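Local coordinates for hypothetical exported protein (Streptococcus pyogenes, PDB 3PSQ), which is a class B sortase involved in pilus assembly, probably a cysteine transpeptidase that acts through an acyl-thioester intermediate, at residues 100-112 with 187-201. Sequence-based numbering, arbitrary orientation.
With ZN (zinc ion), chain L; EDO (1,2-ethanediol), chain E; EDO (1,2-ethanediol), chain C.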
loop_
_atom_site.group_PDB
_atom_site.type_symbol
_atom_site.label_atom_id
_atom_site.label_comp_id
_atom_site.label_asym_id
_atom_site.label_seq_id
_atom_site.Cartn_x
_atom_site.Cartn_y
_atom_site.Cartn_z
ATOM N N ASN A 100 3.219 -1.016 -12.707
ATOM C CA ASN A 100 4.255 -1.651 -13.503
ATOM C C ASN A 100 5.627 -1.005 -13.290
ATOM O O ASN A 100 6.609 -1.703 -13.185
ATOM C CB ASN A 100 3.896 -1.644 -15.001
ATOM C CG ASN A 100 3.040 -2.851 -15.408
ATOM O OD1 ASN A 100 3.566 -3.893 -15.770
ATOM N ND2 ASN A 100 1.716 -2.701 -15.351
ATOM N N VAL A 101 5.693 0.316 -13.199
ATOM C CA VAL A 101 6.984 0.983 -13.009
ATOM C C VAL A 101 7.572 0.846 -11.573
ATOM O O VAL A 101 8.779 0.594 -11.415
ATOM C CB VAL A 101 6.926 2.455 -13.447
ATOM C CG1 VAL A 101 8.274 3.163 -13.198
ATOM C CG2 VAL A 101 6.522 2.548 -14.974
ATOM N N MET A 102 6.717 0.972 -10.542
ATOM C CA MET A 102 7.203 1.078 -9.173
ATOM C C MET A 102 6.932 -0.130 -8.273
ATOM O O MET A 102 7.738 -0.434 -7.387
ATOM C CB MET A 102 6.708 2.375 -8.529
ATOM C CG MET A 102 7.098 3.610 -9.323
ATOM S SD MET A 102 6.200 5.105 -8.837
ATOM C CE MET A 102 6.941 5.410 -7.231
ATOM N N PHE A 103 5.822 -0.817 -8.520
ATOM C CA PHE A 103 5.380 -1.961 -7.731
ATOM C C PHE A 103 5.503 -3.256 -8.521
ATOM O O PHE A 103 4.729 -4.176 -8.296
ATOM C CB PHE A 103 3.891 -1.790 -7.313
ATOM C CG PHE A 103 3.656 -0.940 -6.033
ATOM C CD1 PHE A 103 4.691 -0.515 -5.236
ATOM C CD2 PHE A 103 2.344 -0.640 -5.612
ATOM C CE1 PHE A 103 4.445 0.239 -4.024
ATOM C CE2 PHE A 103 2.086 0.130 -4.446
ATOM C CZ PHE A 103 3.146 0.552 -3.648
ATOM N N GLY A 104 6.421 -3.324 -9.486
ATOM C CA GLY A 104 6.566 -4.545 -10.275
ATOM C C GLY A 104 7.016 -5.745 -9.442
ATOM O O GLY A 104 6.838 -6.882 -9.857
ATOM N N GLU A 105 7.646 -5.510 -8.286
ATOM C CA GLU A 105 8.093 -6.641 -7.447
ATOM C C GLU A 105 7.044 -7.228 -6.502
ATOM O O GLU A 105 7.270 -8.303 -5.924
ATOM C CB GLU A 105 9.297 -6.231 -6.616
ATOM C CG GLU A 105 10.536 -5.906 -7.454
ATOM C CD GLU A 105 11.502 -5.028 -6.705
ATOM O OE1 GLU A 105 11.183 -3.870 -6.441
ATOM O OE2 GLU A 105 12.603 -5.478 -6.366
ATOM N N LEU A 106 5.893 -6.564 -6.333
ATOM C CA LEU A 106 4.885 -7.063 -5.366
ATOM C C LEU A 106 4.550 -8.558 -5.567
ATOM O O LEU A 106 4.379 -9.279 -4.587
ATOM C CB LEU A 106 3.618 -6.195 -5.324
ATOM C CG LEU A 106 3.705 -4.816 -4.661
ATOM C CD1 LEU A 106 2.329 -4.159 -4.527
ATOM C CD2 LEU A 106 4.418 -4.881 -3.303
ATOM N N PRO A 107 4.450 -9.019 -6.826
ATOM C CA PRO A 107 4.099 -10.421 -7.020
ATOM C C PRO A 107 5.153 -11.425 -6.488
ATOM O O PRO A 107 4.891 -12.626 -6.475
ATOM C CB PRO A 107 3.953 -10.557 -8.548
ATOM C CG PRO A 107 3.712 -9.208 -9.022
ATOM C CD PRO A 107 4.421 -8.264 -8.089
ATOM N N ASN A 108 6.326 -10.948 -6.094
ATOM C CA ASN A 108 7.288 -11.855 -5.442
ATOM C C ASN A 108 6.704 -12.407 -4.148
ATOM O O ASN A 108 7.082 -13.478 -3.707
ATOM C CB ASN A 108 8.624 -11.155 -5.154
ATOM C CG ASN A 108 9.376 -10.801 -6.438
ATOM O OD1 ASN A 108 9.123 -11.389 -7.483
ATOM N ND2 ASN A 108 10.278 -9.828 -6.363
ATOM N N PHE A 109 5.775 -11.669 -3.546
ATOM C CA PHE A 109 5.140 -12.113 -2.315
ATOM C C PHE A 109 4.210 -13.306 -2.486
ATOM O O PHE A 109 3.719 -13.855 -1.504
ATOM C CB PHE A 109 4.427 -10.955 -1.638
ATOM C CG PHE A 109 5.362 -9.979 -0.998
ATOM C CD1 PHE A 109 5.945 -10.262 0.230
ATOM C CD2 PHE A 109 5.678 -8.792 -1.620
ATOM C CE1 PHE A 109 6.832 -9.351 0.837
ATOM C CE2 PHE A 109 6.534 -7.899 -1.029
ATOM C CZ PHE A 109 7.114 -8.170 0.214
ATOM N N ARG A 110 3.966 -13.694 -3.738
ATOM C CA ARG A 110 3.223 -14.910 -4.056
ATOM C C ARG A 110 4.089 -16.140 -3.798
ATOM O O ARG A 110 3.563 -17.242 -3.614
ATOM C CB ARG A 110 2.769 -14.912 -5.522
ATOM C CG ARG A 110 1.826 -13.746 -5.917
ATOM C CD ARG A 110 1.562 -13.666 -7.447
ATOM N NE ARG A 110 0.681 -14.758 -7.815
ATOM C CZ ARG A 110 -0.645 -14.657 -7.897
ATOM N NH1 ARG A 110 -1.250 -13.490 -7.700
ATOM N NH2 ARG A 110 -1.372 -15.726 -8.191
ATOM N N LYS A 111 5.409 -15.962 -3.820
ATOM C CA LYS A 111 6.341 -17.078 -3.678
ATOM C C LYS A 111 6.578 -17.398 -2.203
ATOM O O LYS A 111 6.950 -16.510 -1.408
ATOM C CB LYS A 111 7.681 -16.764 -4.355
ATOM C CG LYS A 111 7.632 -16.530 -5.867
ATOM C CD LYS A 111 8.939 -15.772 -6.286
ATOM C CE LYS A 111 9.137 -15.599 -7.814
ATOM N NZ LYS A 111 10.628 -15.681 -8.177
ATOM N N LYS A 112 6.375 -18.667 -1.841
ATOM C CA LYS A 112 6.544 -19.114 -0.439
ATOM C C LYS A 112 7.854 -18.658 0.189
ATOM O O LYS A 112 7.856 -17.978 1.209
ATOM C CB LYS A 112 6.412 -20.644 -0.306
ATOM C CG LYS A 112 6.340 -21.127 1.154
ATOM C CD LYS A 112 6.177 -22.655 1.238
ATOM C CE LYS A 112 6.097 -23.131 2.711
ATOM N NZ LYS A 112 6.296 -24.623 2.884
ATOM N N LEU A 187 -0.678 -2.487 0.323
ATOM C CA LEU A 187 -0.045 -1.972 -0.879
ATOM C C LEU A 187 -0.605 -2.799 -2.039
ATOM O O LEU A 187 -0.631 -4.027 -1.983
ATOM C CB LEU A 187 1.475 -2.152 -0.845
ATOM C CG LEU A 187 2.249 -1.993 0.452
ATOM C CD1 LEU A 187 3.682 -2.589 0.254
ATOM C CD2 LEU A 187 2.280 -0.521 0.849
ATOM N N SER A 188 -1.002 -2.118 -3.105
ATOM C CA SER A 188 -1.750 -2.768 -4.169
ATOM C C SER A 188 -1.535 -2.139 -5.565
ATOM O O SER A 188 -1.317 -0.920 -5.713
ATOM C CB SER A 188 -3.244 -2.702 -3.819
ATOM O OG SER A 188 -4.011 -3.520 -4.681
ATOM N N THR A 189 -1.648 -2.987 -6.584
ATOM C CA THR A 189 -1.754 -2.532 -7.933
ATOM C C THR A 189 -2.415 -3.623 -8.779
ATOM O O THR A 189 -2.983 -4.571 -8.238
ATOM C CB THR A 189 -0.376 -2.039 -8.501
ATOM O OG1 THR A 189 -0.597 -1.425 -9.772
ATOM C CG2 THR A 189 0.628 -3.170 -8.602
ATOM N N CYS A 190 -2.368 -3.466 -10.102
ATOM C CA CYS A 190 -2.894 -4.484 -10.999
ATOM C C CYS A 190 -1.991 -5.721 -11.102
ATOM O O CYS A 190 -0.826 -5.711 -10.731
ATOM C CB CYS A 190 -3.096 -3.902 -12.389
ATOM S SG CYS A 190 -1.576 -3.280 -13.138
ATOM N N GLU A 191 -2.562 -6.794 -11.614
ATOM C CA GLU A 191 -1.778 -7.939 -12.010
ATOM C C GLU A 191 -2.255 -8.298 -13.421
ATOM O O GLU A 191 -3.228 -9.034 -13.574
ATOM C CB GLU A 191 -1.988 -9.075 -11.008
ATOM C CG GLU A 191 -1.000 -10.214 -11.104
ATOM C CD GLU A 191 -0.707 -10.805 -9.735
ATOM O OE1 GLU A 191 -1.658 -10.881 -8.904
ATOM O OE2 GLU A 191 0.473 -11.192 -9.489
ATOM N N ASP A 192 -1.586 -7.754 -14.442
ATOM C CA ASP A 192 -2.057 -7.858 -15.847
ATOM C C ASP A 192 -2.092 -9.268 -16.458
ATOM O O ASP A 192 -2.456 -9.409 -17.629
ATOM C CB ASP A 192 -1.249 -6.960 -16.795
ATOM C CG ASP A 192 -1.239 -5.514 -16.364
ATOM O OD1 ASP A 192 -2.323 -4.936 -16.062
ATOM O OD2 ASP A 192 -0.123 -4.955 -16.320
ATOM N N MET A 193 -1.707 -10.297 -15.701
ATOM C CA MET A 193 -1.838 -11.636 -16.265
ATOM C C MET A 193 -3.189 -12.283 -15.997
ATOM O O MET A 193 -3.543 -13.215 -16.695
ATOM C CB MET A 193 -0.694 -12.561 -15.846
ATOM C CG MET A 193 0.686 -12.142 -16.393
ATOM S SD MET A 193 0.832 -12.139 -18.212
ATOM C CE MET A 193 0.871 -10.379 -18.590
ATOM N N THR A 194 -3.962 -11.780 -15.031
ATOM C CA THR A 194 -5.314 -12.346 -14.761
ATOM C C THR A 194 -6.440 -11.312 -14.964
ATOM O O THR A 194 -6.162 -10.115 -15.031
ATOM C CB THR A 194 -5.428 -13.048 -13.355
ATOM O OG1 THR A 194 -5.038 -12.144 -12.313
ATOM C CG2 THR A 194 -4.543 -14.278 -13.294
ATOM N N THR A 195 -7.696 -11.779 -15.056
ATOM C CA THR A 195 -8.802 -10.906 -15.512
ATOM C C THR A 195 -9.107 -9.812 -14.490
ATOM O O THR A 195 -9.555 -10.124 -13.373
ATOM C CB THR A 195 -10.091 -11.710 -15.884
ATOM O OG1 THR A 195 -9.835 -12.529 -17.047
ATOM C CG2 THR A 195 -11.283 -10.769 -16.207
ATOM N N ASP A 196 -8.866 -8.546 -14.870
ATOM C CA ASP A 196 -9.095 -7.404 -13.967
ATOM C C ASP A 196 -8.312 -7.574 -12.677
ATOM O O ASP A 196 -8.686 -7.039 -11.639
ATOM C CB ASP A 196 -10.588 -7.286 -13.656
ATOM C CG ASP A 196 -11.404 -7.081 -14.912
ATOM O OD1 ASP A 196 -11.001 -6.265 -15.762
ATOM O OD2 ASP A 196 -12.444 -7.719 -15.068
ATOM N N GLY A 197 -7.212 -8.323 -12.778
ATOM C CA GLY A 197 -6.551 -8.873 -11.622
ATOM C C GLY A 197 -5.920 -7.800 -10.787
ATOM O O GLY A 197 -5.411 -6.805 -11.344
ATOM N N ARG A 198 -5.990 -7.975 -9.455
ATOM C CA ARG A 198 -5.288 -7.062 -8.526
ATOM C C ARG A 198 -4.447 -7.855 -7.536
ATOM O O ARG A 198 -4.844 -8.925 -7.086
ATOM C CB ARG A 198 -6.237 -6.104 -7.778
ATOM C CG ARG A 198 -7.094 -5.184 -8.634
ATOM C CD ARG A 198 -6.308 -4.040 -9.231
ATOM N NE ARG A 198 -7.138 -3.162 -10.063
ATOM C CZ ARG A 198 -7.280 -3.267 -11.385
ATOM N NH1 ARG A 198 -6.642 -4.232 -12.050
ATOM N NH2 ARG A 198 -8.038 -2.394 -12.073
ATOM N N ILE A 199 -3.280 -7.333 -7.209
ATOM C CA ILE A 199 -2.531 -7.913 -6.126
ATOM C C ILE A 199 -2.573 -6.994 -4.893
ATOM O O ILE A 199 -2.474 -5.772 -5.019
ATOM C CB ILE A 199 -1.056 -8.239 -6.532
ATOM C CG1 ILE A 199 -0.346 -8.932 -5.371
ATOM C CG2 ILE A 199 -0.334 -6.974 -6.991
ATOM C CD1 ILE A 199 0.999 -9.548 -5.720
ATOM N N ILE A 200 -2.705 -7.586 -3.704
ATOM C CA ILE A 200 -2.591 -6.813 -2.472
ATOM C C ILE A 200 -1.605 -7.515 -1.535
ATOM O O ILE A 200 -1.729 -8.721 -1.306
ATOM C CB ILE A 200 -3.959 -6.693 -1.735
ATOM C CG1 ILE A 200 -5.021 -6.079 -2.658
ATOM C CG2 ILE A 200 -3.806 -5.896 -0.452
ATOM C CD1 ILE A 200 -6.418 -5.962 -2.063
ATOM N N VAL A 201 -0.631 -6.759 -1.029
ATOM C CA VAL A 201 0.210 -7.156 0.083
ATOM C C VAL A 201 -0.230 -6.351 1.308
ATOM O O VAL A 201 -0.197 -5.100 1.322
ATOM C CB VAL A 201 1.693 -6.889 -0.181
ATOM C CG1 VAL A 201 2.529 -7.151 1.090
ATOM C CG2 VAL A 201 2.212 -7.764 -1.338
HETATM ZN ZN ZN L . -2.200 -3.137 -15.309
HETATM C C1 EDO E . 2.753 -4.639 -11.200
HETATM O O1 EDO E . 2.812 -5.078 -12.556
HETATM C C2 EDO E . 2.673 -5.846 -10.257
HETATM O O2 EDO E . 1.810 -6.902 -10.744
HETATM C C1 EDO C . 6.694 -21.541 -3.892
HETATM O O1 EDO C . 5.554 -20.666 -3.905
HETATM C C2 EDO C . 8.009 -20.772 -4.116
HETATM O O2 EDO C . 8.726 -20.665 -2.872
HETATM O O HOH W 1 2.596 -6.556 -15.932
HETATM O O HOH W 2 -4.426 -2.838 -15.646
#
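Leu106 drops its side chain onto the strand pair 187-190 and 197-201, where CB, CD1 and CD2 each meet a different residue. Its CB lies 4.3 Å from CD1 of Ile199; chi1 of -73° sets CG anti to the carbonyl carbon and aims the fork at the strands, and the branch then parts CD1, toward the backbone of Leu187, from CD2, 4.1 Å from CG2 of Val201. A forked aliphatic chain suits a seat between two strands. Leu187, Thr189, Ile199 and Val201 all direct their CB atoms at segment 100-112. Beside Leu106, the ring of Phe103 brings an edge, near CD2, in plane to Ser188 O at 3.7 Å, and CB of Phe103 packs against CG2 of Thr189, whose hydroxyl is bonded to Ala94 O. Val201 sets CG1 over one face of the Phe109 ring, and its CG2 comes to 3.6 Å from CD2 of Phe109, while Phe114 stacks edge-to-face with that ring. Ile199 reaches with CD1 to 3.5 Å from CA of Pro107.

The two strands belong to the sortase beta-barrel, and the turn joining them follows Cys190, the predicted acyl-thioester nucleophile; Arg198 is the predicted transition-state stabiliser. In this crystal Cys190 SG and Asp192 OD1 hold a zinc ion together with His96 and a water. Asn100 probably helps hold the aspartate in place: its ND2, also hydrogen-bonded to His96 O, donates to OD2 of Asp192 over 3.1 Å, almost straight at 175°, with amide and carboxylate nearly coplanar. An amide suits this place because OD1 can also accept from a water. Arg110, long enough to span to Glu191, bends at chi3 to carry NH1 to 2.9 Å from OE1 of Glu191, a salt bridge with guanidinium and carboxylate planes 83° apart.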